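Local atomic coordinates of beta-lactamase (Klebsiella pneumoniae, PDB entry 6KBY), a protein that probably hydrolyses beta-lactam antibiotics to substituted beta-amino acids as a class C beta-lactamase, and here holds adenosine monophosphate in its ligand pocket. Residues A[125-130]-A[220-225]; A[138-143]-A[157-162]. One frame throughout, in Å; residues are numbered along the deposited sequence.

Interaction 1: residues A[125-130]-A[220-225]; sequences LFMPED and MEILGN. With AMP (adenosine monophosphate), chain B.
With CG turned anti to the backbone N (chi1 -174°) and the chain bent at both CG-SD and the bond before it, M127 swings its end across to the turn that carries I222 and L223. Its methyl CE comes to rest 3.8 Å from I222 O and also meets L223 CB. Farther back, M127 CG lies 4.2 Å from I222 CG2; the M127 and I222 side chains run at about a right angle. The side-chain contact is apolar, and L137 of helix 134-143 also packs on M127, I222 and L223. Residues 221 to 224 form a type II beta turn, closed by G224 N to E221 O at 2.8 Å, with L223 at the N-cap position of helix 224-228. Together with the loop after helix 113-117, this turn lines the AMP pocket of the class C beta-lactamase fold. The F126 ring presents its edge to the ligand, CD1 3.3 Å from AMP N7, and carries L125 CG over the centre of one face. Backbone O of M127 lies 4.0 Å from AMP N6. The E221 carboxylate lies by the adenine, OE1 a distant 3.8 Å from AMP N1, and its OE2 has a long, weak ion pair with K132.

Interaction 2: residues A[138-143]-A[157-162]; sequences MAYLKA and SNIGTG. With AMP (adenosine monophosphate), chain B.
Apolar contact between helices 134-143 and 158-171 rests on I159, whose two branches meet different partners. Its CD1 lies 4.3 Å from Y140 CE2, approaching the phenol ring obliquely, while its CG2 lies 4.4 Å from L141 CD2. The side-chain hydrogen bonds belong to the start of helix 158-171, some within it and some to residues outside. S157 is the N-cap of helix 158-171: its OG accepts from G160 N at 3.0 Å in a nearly straight bond (178°) and is also bonded to Q124 O. S157 O accepts from both T161 N and T161 OG1, the latter at 2.8 Å. Contact with the ligand falls to N158, the end of the Y156-S157-N158 sequence, consistent with the Y-x-N motif of class C enzymes. Its CG stands anti to the carbonyl carbon (chi1 -66°), directing the amide to the adenine, where ND2 is 3.2 Å from AMP C8. Both amide heteroatoms are held, OD1 by K74 NZ and ND2 by L125 O. The chemistry thus divides the helix start: loose van der Waals packing joins it to helix 134-143, while directional bonds fix the cap and the amide beside the nucleotide.

Overall arrangement
From the N terminus, the chain leaves helix 113-117 and enters the loop 125-130, the first half of interaction 1. It then forms helix 134-143, passes the short strand 153-154 and starts helix 158-171, so that interaction 2 closes a short loop of 13 residues. Interaction 1 closes only much later, at 220-225 by helix 224-228, and its 89-residue loop encloses the whole of interaction 2. The two centres are 9 Å apart, and the contacts join directly: L125 O lies 2.8 Å from N158 N, a probable hydrogen bond, and M127 N packs against I159 CG1. Both reach AMP, tying the helical side of the fold to the pocket.

Interaction 1: residues A[125-130]-A[220-225]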
loop_
_atom_site.group_PDB
_atom_site.type_symbol
_atom_site.label_atom_id
_atom_site.label_comp_id
_atom_site.label_asym_id
_atom_site.label_seq_id
_atom_site.Cartn_x
_atom_site.Cartn_y
_atom_site.Cartn_z
ATOM N N LEU A 125 14.673 -6.422 -4.761
ATOM C CA LEU A 125 13.425 -5.736 -5.073
ATOM C C LEU A 125 12.499 -6.596 -5.925
ATOM O O LEU A 125 11.318 -6.763 -5.601
ATOM C CB LEU A 125 13.743 -4.413 -5.768
ATOM C CG LEU A 125 12.552 -3.581 -6.239
ATOM C CD1 LEU A 125 11.568 -3.333 -5.111
ATOM C CD2 LEU A 125 13.042 -2.259 -6.809
ATOM N N PHE A 126 13.003 -7.122 -7.039
ATOM C CA PHE A 126 12.170 -7.773 -8.043
ATOM C C PHE A 126 12.393 -9.278 -8.084
ATOM O O PHE A 126 13.534 -9.750 -8.062
ATOM C CB PHE A 126 12.465 -7.209 -9.436
ATOM C CG PHE A 126 12.083 -5.768 -9.598
ATOM C CD1 PHE A 126 10.764 -5.367 -9.441
ATOM C CD2 PHE A 126 13.034 -4.810 -9.903
ATOM C CE1 PHE A 126 10.406 -4.038 -9.586
ATOM C CE2 PHE A 126 12.683 -3.485 -10.059
ATOM C CZ PHE A 126 11.370 -3.094 -9.896
ATOM N N MET A 127 11.298 -10.020 -8.187
ATOM C CA MET A 127 11.369 -11.446 -8.471
ATOM C C MET A 127 12.139 -11.667 -9.770
ATOM O O MET A 127 11.863 -10.990 -10.769
ATOM C CB MET A 127 9.950 -11.983 -8.648
ATOM C CG MET A 127 9.872 -13.487 -8.803
ATOM S SD MET A 127 10.144 -14.332 -7.235
ATOM C CE MET A 127 8.634 -13.901 -6.377
ATOM N N PRO A 128 13.103 -12.584 -9.801
ATOM C CA PRO A 128 13.745 -12.924 -11.078
ATOM C C PRO A 128 12.698 -13.274 -12.129
ATOM O O PRO A 128 11.756 -14.020 -11.868
ATOM C CB PRO A 128 14.618 -14.131 -10.718
ATOM C CG PRO A 128 14.946 -13.917 -9.269
ATOM C CD PRO A 128 13.714 -13.288 -8.660
ATOM N N GLU A 129 12.867 -12.713 -13.331
ATOM C CA GLU A 129 11.827 -12.820 -14.352
ATOM C C GLU A 129 11.595 -14.259 -14.797
ATOM O O GLU A 129 10.495 -14.594 -15.253
ATOM C CB GLU A 129 12.170 -11.947 -15.561
ATOM C CG GLU A 129 11.981 -10.457 -15.335
ATOM C CD GLU A 129 12.241 -9.641 -16.588
ATOM O OE1 GLU A 129 12.308 -10.236 -17.686
ATOM O OE2 GLU A 129 12.377 -8.404 -16.475
ATOM N N ASP A 130 12.603 -15.118 -14.677
ATOM C CA ASP A 130 12.477 -16.492 -15.144
ATOM C C ASP A 130 11.713 -17.390 -14.182
ATOM O O ASP A 130 11.446 -18.548 -14.527
ATOM C CB ASP A 130 13.862 -17.085 -15.417
ATOM C CG ASP A 130 14.733 -17.098 -14.184
ATOM O OD1 ASP A 130 15.090 -16.002 -13.701
ATOM O OD2 ASP A 130 15.062 -18.198 -13.691
ATOM N N MET A 220 0.031 -10.134 -14.017
ATOM C CA MET A 220 0.131 -10.762 -12.709
ATOM C C MET A 220 0.979 -12.026 -12.801
ATOM O O MET A 220 0.609 -12.981 -13.494
ATOM C CB MET A 220 -1.266 -11.097 -12.193
ATOM C CG MET A 220 -2.151 -9.880 -11.998
ATOM S SD MET A 220 -1.383 -8.612 -10.953
ATOM C CE MET A 220 -0.913 -9.583 -9.532
ATOM N N GLU A 221 2.102 -12.037 -12.091
ATOM C CA GLU A 221 3.042 -13.149 -12.085
ATOM C C GLU A 221 3.154 -13.726 -10.669
ATOM O O GLU A 221 2.401 -13.350 -9.767
ATOM C CB GLU A 221 4.370 -12.698 -12.693
ATOM C CG GLU A 221 4.218 -12.214 -14.132
ATOM C CD GLU A 221 5.543 -11.887 -14.784
ATOM O OE1 GLU A 221 6.378 -11.219 -14.139
ATOM O OE2 GLU A 221 5.753 -12.310 -15.941
ATOM N N ILE A 222 4.104 -14.645 -10.472
ATOM C CA ILE A 222 4.122 -15.433 -9.242
ATOM C C ILE A 222 4.339 -14.543 -8.017
ATOM O O ILE A 222 5.183 -13.635 -8.017
ATOM C CB ILE A 222 5.155 -16.569 -9.340
ATOM C CG1 ILE A 222 4.983 -17.538 -8.170
ATOM C CG2 ILE A 222 6.574 -16.015 -9.403
ATOM C CD1 ILE A 222 5.810 -18.788 -8.302
ATOM N N LEU A 223 3.546 -14.793 -6.968
ATOM C CA LEU A 223 3.509 -13.977 -5.748
ATOM C C LEU A 223 3.218 -12.506 -6.028
ATOM O O LEU A 223 3.464 -11.640 -5.174
ATOM C CB LEU A 223 4.757 -14.141 -4.869
ATOM C CG LEU A 223 5.012 -15.531 -4.281
ATOM C CD1 LEU A 223 6.208 -15.505 -3.336
ATOM C CD2 LEU A 223 3.784 -16.097 -3.576
ATOM N N GLY A 224 2.670 -12.205 -7.208
ATOM C CA GLY A 224 2.370 -10.829 -7.554
ATOM C C GLY A 224 1.150 -10.263 -6.864
ATOM O O GLY A 224 1.085 -9.055 -6.605
ATOM N N ASN A 225 0.163 -11.103 -6.560
ATOM C CA ASN A 225 -1.012 -10.600 -5.861
ATOM C C ASN A 225 -0.618 -9.931 -4.555
ATOM O O ASN A 225 -1.130 -8.855 -4.215
ATOM C CB ASN A 225 -1.992 -11.736 -5.589
ATOM C CG ASN A 225 -2.864 -12.054 -6.781
ATOM O OD1 ASN A 225 -3.104 -11.208 -7.635
ATOM N ND2 ASN A 225 -3.355 -13.280 -6.834
HETATM P P AMP B . 5.339 -0.685 -5.592
HETATM O O1P AMP B . 4.256 -0.005 -6.370
HETATM O O2P AMP B . 6.382 0.166 -4.918
HETATM O "O5'" AMP B . 6.037 -1.795 -6.488
HETATM C "C5'" AMP B . 5.251 -2.713 -7.234
HETATM C "C4'" AMP B . 5.322 -2.437 -8.713
HETATM O "O4'" AMP B . 6.650 -2.754 -9.212
HETATM C "C3'" AMP B . 4.386 -3.273 -9.576
HETATM O "O3'" AMP B . 3.070 -2.755 -9.630
HETATM C "C2'" AMP B . 5.098 -3.305 -10.919
HETATM O "O2'" AMP B . 4.907 -2.084 -11.621
HETATM C "C1'" AMP B . 6.557 -3.384 -10.474
HETATM N N9 AMP B . 7.006 -4.780 -10.321
HETATM C C8 AMP B . 7.312 -5.388 -9.152
HETATM N N7 AMP B . 7.695 -6.676 -9.356
HETATM C C5 AMP B . 7.630 -6.903 -10.684
HETATM C C6 AMP B . 7.899 -8.051 -11.576
HETATM N N6 AMP B . 8.316 -9.238 -11.075
HETATM N N1 AMP B . 7.707 -7.876 -12.906
HETATM C C2 AMP B . 7.289 -6.700 -13.414
HETATM N N3 AMP B . 7.027 -5.614 -12.659
HETATM C C4 AMP B . 7.178 -5.653 -11.313
#

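Interaction 2: residues A[138-143]-A[157-162]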
loop_
_atom_site.group_PDB
_atom_site.type_symbol
_atom_site.label_atom_id
_atom_site.label_comp_id
_atom_site.label_asym_id
_atom_site.label_seq_id
_atom_site.Cartn_x
_atom_site.Cartn_y
_atom_site.Cartn_z
ATOM N N MET A 138 10.774 -22.081 -5.217
ATOM C CA MET A 138 11.391 -22.737 -4.069
ATOM C C MET A 138 12.862 -23.042 -4.322
ATOM O O MET A 138 13.678 -22.964 -3.399
ATOM C CB MET A 138 10.618 -24.002 -3.696
ATOM C CG MET A 138 9.231 -23.733 -3.133
ATOM S SD MET A 138 9.268 -22.789 -1.591
ATOM C CE MET A 138 7.514 -22.519 -1.333
ATOM N N ALA A 139 13.223 -23.386 -5.560
ATOM C CA ALA A 139 14.631 -23.616 -5.873
ATOM C C ALA A 139 15.447 -22.343 -5.687
ATOM O O ALA A 139 16.556 -22.378 -5.141
ATOM C CB ALA A 139 14.774 -24.153 -7.298
ATOM N N TYR A 140 14.904 -21.205 -6.120
ATOM C CA TYR A 140 15.589 -19.933 -5.925
ATOM C C TYR A 140 15.736 -19.617 -4.443
ATOM O O TYR A 140 16.823 -19.255 -3.977
ATOM C CB TYR A 140 14.824 -18.817 -6.642
ATOM C CG TYR A 140 15.386 -17.441 -6.376
ATOM C CD1 TYR A 140 16.548 -17.018 -7.000
ATOM C CD2 TYR A 140 14.762 -16.566 -5.492
ATOM C CE1 TYR A 140 17.077 -15.769 -6.755
ATOM C CE2 TYR A 140 15.285 -15.310 -5.241
ATOM C CZ TYR A 140 16.444 -14.918 -5.876
ATOM O OH TYR A 140 16.980 -13.672 -5.635
ATOM N N LEU A 141 14.648 -19.756 -3.684
ATOM C CA LEU A 141 14.680 -19.409 -2.268
ATOM C C LEU A 141 15.612 -20.321 -1.481
ATOM O O LEU A 141 16.265 -19.864 -0.537
ATOM C CB LEU A 141 13.268 -19.433 -1.693
ATOM C CG LEU A 141 12.299 -18.399 -2.266
ATOM C CD1 LEU A 141 10.913 -18.624 -1.695
ATOM C CD2 LEU A 141 12.778 -16.980 -1.990
ATOM N N LYS A 142 15.707 -21.601 -1.862
ATOM C CA LYS A 142 16.637 -22.509 -1.193
ATOM C C LYS A 142 18.090 -22.151 -1.474
ATOM O O LYS A 142 18.964 -22.426 -0.643
ATOM C CB LYS A 142 16.385 -23.956 -1.623
ATOM C CG LYS A 142 15.127 -24.585 -1.062
ATOM C CD LYS A 142 14.970 -26.011 -1.568
ATOM C CE LYS A 142 13.553 -26.520 -1.381
ATOM N NZ LYS A 142 13.364 -27.848 -2.030
ATOM N N ALA A 143 18.375 -21.564 -2.633
ATOM C CA ALA A 143 19.740 -21.228 -3.016
ATOM C C ALA A 143 20.144 -19.817 -2.611
ATOM O O ALA A 143 21.332 -19.478 -2.683
ATOM C CB ALA A 143 19.915 -21.396 -4.529
ATOM N N SER A 157 11.245 -4.831 -0.960
ATOM C CA SER A 157 11.253 -6.094 -1.694
ATOM C C SER A 157 9.856 -6.587 -2.035
ATOM O O SER A 157 9.045 -6.848 -1.138
ATOM C CB SER A 157 11.992 -7.176 -0.907
ATOM O OG SER A 157 11.957 -8.414 -1.608
ATOM N N ASN A 158 9.611 -6.790 -3.333
ATOM C CA ASN A 158 8.399 -7.494 -3.738
ATOM C C ASN A 158 8.437 -8.955 -3.318
ATOM O O ASN A 158 7.393 -9.537 -3.002
ATOM C CB ASN A 158 8.207 -7.378 -5.246
ATOM C CG ASN A 158 7.944 -5.955 -5.660
ATOM O OD1 ASN A 158 6.925 -5.388 -5.301
ATOM N ND2 ASN A 158 8.910 -5.334 -6.331
ATOM N N ILE A 159 9.621 -9.567 -3.322
ATOM C CA ILE A 159 9.728 -10.985 -2.987
ATOM C C ILE A 159 9.398 -11.210 -1.520
ATOM O O ILE A 159 8.615 -12.099 -1.172
ATOM C CB ILE A 159 11.128 -11.533 -3.320
ATOM C CG1 ILE A 159 11.578 -11.149 -4.731
ATOM C CG2 ILE A 159 11.143 -13.048 -3.134
ATOM C CD1 ILE A 159 12.996 -11.622 -5.062
ATOM N N GLY A 160 10.017 -10.427 -0.636
ATOM C CA GLY A 160 9.719 -10.562 0.782
ATOM C C GLY A 160 8.247 -10.354 1.089
ATOM O O GLY A 160 7.657 -11.098 1.877
ATOM N N THR A 161 7.625 -9.362 0.443
ATOM C CA THR A 161 6.193 -9.149 0.629
ATOM C C THR A 161 5.404 -10.358 0.161
ATOM O O THR A 161 4.408 -10.745 0.788
ATOM C CB THR A 161 5.728 -7.907 -0.132
ATOM O OG1 THR A 161 6.573 -6.796 0.178
ATOM C CG2 THR A 161 4.298 -7.573 0.239
ATOM N N GLY A 162 5.834 -10.963 -0.946
ATOM C CA GLY A 162 5.205 -12.187 -1.401
ATOM C C GLY A 162 5.226 -13.272 -0.345
ATOM O O GLY A 162 4.213 -13.928 -0.091
HETATM P P AMP B . 5.339 -0.685 -5.592
HETATM O O1P AMP B . 4.256 -0.005 -6.370
HETATM O O2P AMP B . 6.382 0.166 -4.918
HETATM O "O5'" AMP B . 6.037 -1.795 -6.488
HETATM C "C5'" AMP B . 5.251 -2.713 -7.234
HETATM C "C4'" AMP B . 5.322 -2.437 -8.713
HETATM O "O4'" AMP B . 6.650 -2.754 -9.212
HETATM C "C3'" AMP B . 4.386 -3.273 -9.576
HETATM O "O3'" AMP B . 3.070 -2.755 -9.630
HETATM C "C2'" AMP B . 5.098 -3.305 -10.919
HETATM O "O2'" AMP B . 4.907 -2.084 -11.621
HETATM C "C1'" AMP B . 6.557 -3.384 -10.474
HETATM N N9 AMP B . 7.006 -4.780 -10.321
HETATM C C8 AMP B . 7.312 -5.388 -9.152
HETATM N N7 AMP B . 7.695 -6.676 -9.356
HETATM C C5 AMP B . 7.630 -6.903 -10.684
HETATM C C6 AMP B . 7.899 -8.051 -11.576
HETATM N N6 AMP B . 8.316 -9.238 -11.075
HETATM N N1 AMP B . 7.707 -7.876 -12.906
HETATM C C2 AMP B . 7.289 -6.700 -13.414
HETATM N N3 AMP B . 7.027 -5.614 -12.659
HETATM C C4 AMP B . 7.178 -5.653 -11.313
#